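Local coordinates for protein prefoldin beta subunit 1 (Thermococcus sp., PDB 2ZQM) that acts as a molecular chaperone that stabilises a range of proteins, seemingly without ATP, during de novo protein folding in archaea, at residues Q9-Q14 / T104-S109. Numbering follows the deposited sequence. Where two conformers were deposited one is given.
Sequences QAMLGQ and TAQIQS
The side-chain amide of Gln-106 meets the end of Met-11 at its nitrogen side. Met-11 CE lies beyond NE2 and is displaced from the amide plane on the side where Gln-106 CB lies. OE1 is on the far side of the amide from the methyl. The distance from Met-11 CE to Gln-106 NE2 is 3.0 Å. This is short for a methyl, so the exact placement of either end is doubtful. The 3.3 Å from Met-11 CE to Gln-106 CB is tight as well and shares that doubt. The Met-11 chain runs straight through chi2, and the bend at chi3 (95°) brings CE, as modelled, beside the amide nitrogen. The Met-11 chain lies roughly perpendicular to that of Gln-106.

Ile-107 is the buried residue of the contact. Its CG1 sits 3.7 Å from Met-11 CB, and the two side chains run alongside each other, pointing opposite ways. The other approach is Ile-107 CD1 to Leu-12 CD2, also 3.7 Å. Ile-107 CG2 is 4.0 Å from the same Leu-12 methyl. With Val-8 and Leu-15 of helix 6-47 added, Ile-107 fits among four residues spaced i, i+3, i+4 and i+7, as in knobs-into-holes packing.

This is the antiparallel coiled coil of a prefoldin beta subunit, near the end that carries both chain termini. As in other prefoldins, this distal end probably helps to hold unfolded substrates. The segment axes approach to 10.0 Å with 154° between their directions. No hydrogen bond joins the segments, and no other chain of the assembly touches them. Met-11 also rests on Leu-103, and Leu-12 on Ile-4.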
# COMPACT_ATOMS: atom_id res chain seq x y z
N GLN A 9 -15.96 25.62 24.24
CA GLN A 9 -16.22 24.32 23.61
C GLN A 9 -15.76 24.39 22.16
O GLN A 9 -15.31 23.41 21.59
CB GLN A 9 -17.71 24.00 23.67
CG GLN A 9 -18.19 23.70 25.06
CD GLN A 9 -18.04 22.24 25.41
OE1 GLN A 9 -17.04 21.60 25.08
NE2 GLN A 9 -19.05 21.69 26.10
N ALA A 10 -15.89 25.58 21.58
CA ALA A 10 -15.48 25.82 20.20
C ALA A 10 -13.95 25.77 20.13
O ALA A 10 -13.37 25.23 19.19
CB ALA A 10 -15.98 27.18 19.74
N MET A 11 -13.29 26.36 21.12
CA MET A 11 -11.84 26.35 21.16
C MET A 11 -11.36 24.91 21.30
O MET A 11 -10.38 24.50 20.68
CB MET A 11 -11.35 27.17 22.34
CG MET A 11 -11.86 28.60 22.39
SD MET A 11 -11.25 29.43 23.89
CE MET A 11 -9.83 30.20 23.21
N LEU A 12 -12.05 24.13 22.14
CA LEU A 12 -11.65 22.74 22.33
C LEU A 12 -11.77 21.97 21.01
O LEU A 12 -10.93 21.11 20.70
CB LEU A 12 -12.50 22.09 23.42
CG LEU A 12 -12.10 22.60 24.82
CD1 LEU A 12 -13.18 22.26 25.84
CD2 LEU A 12 -10.77 21.98 25.21
N GLY A 13 -12.80 22.28 20.24
CA GLY A 13 -13.00 21.62 18.96
C GLY A 13 -11.91 22.02 17.99
O GLY A 13 -11.37 21.17 17.29
N GLN A 14 -11.56 23.30 17.97
CA GLN A 14 -10.52 23.76 17.06
C GLN A 14 -9.18 23.18 17.48
O GLN A 14 -8.35 22.86 16.62
CB GLN A 14 -10.46 25.30 17.04
CG GLN A 14 -9.43 25.90 16.05
CD GLN A 14 -9.68 25.49 14.59
OE1 GLN A 14 -10.82 25.45 14.13
NE2 GLN A 14 -8.60 25.21 13.86
N THR A 104 -4.19 26.39 23.69
CA THR A 104 -4.26 25.64 24.94
C THR A 104 -4.23 26.62 26.11
O THR A 104 -4.94 26.45 27.10
CB THR A 104 -3.08 24.66 25.07
OG1 THR A 104 -3.19 23.65 24.06
CG2 THR A 104 -3.08 24.00 26.45
N ALA A 105 -3.41 27.66 25.99
CA ALA A 105 -3.30 28.66 27.04
C ALA A 105 -4.60 29.45 27.20
O ALA A 105 -5.01 29.76 28.31
CB ALA A 105 -2.15 29.61 26.74
N GLN A 106 -5.25 29.75 26.08
CA GLN A 106 -6.51 30.49 26.13
C GLN A 106 -7.60 29.67 26.80
O GLN A 106 -8.38 30.19 27.59
CB GLN A 106 -6.96 30.89 24.73
CG GLN A 106 -5.94 31.69 23.97
CD GLN A 106 -6.37 31.97 22.54
OE1 GLN A 106 -5.54 32.11 21.65
NE2 GLN A 106 -7.68 32.08 22.33
N ILE A 107 -7.65 28.38 26.49
CA ILE A 107 -8.65 27.51 27.10
C ILE A 107 -8.42 27.43 28.61
O ILE A 107 -9.36 27.54 29.40
CB ILE A 107 -8.58 26.07 26.51
CG1 ILE A 107 -9.05 26.08 25.05
CG2 ILE A 107 -9.45 25.12 27.35
CD1 ILE A 107 -8.59 24.84 24.25
N GLN A 108 -7.17 27.25 29.02
CA GLN A 108 -6.86 27.15 30.45
C GLN A 108 -7.17 28.44 31.19
O GLN A 108 -7.62 28.41 32.33
CB GLN A 108 -5.38 26.77 30.64
CG GLN A 108 -5.09 25.33 30.20
CD GLN A 108 -3.62 24.97 30.26
OE1 GLN A 108 -3.25 23.81 30.10
NE2 GLN A 108 -2.77 25.97 30.47
N SER A 109 -6.94 29.57 30.53
CA SER A 109 -7.23 30.86 31.14
C SER A 109 -8.73 31.04 31.26
O SER A 109 -9.22 31.53 32.28
CB SER A 109 -6.64 31.98 30.29
OG SER A 109 -6.96 33.24 30.85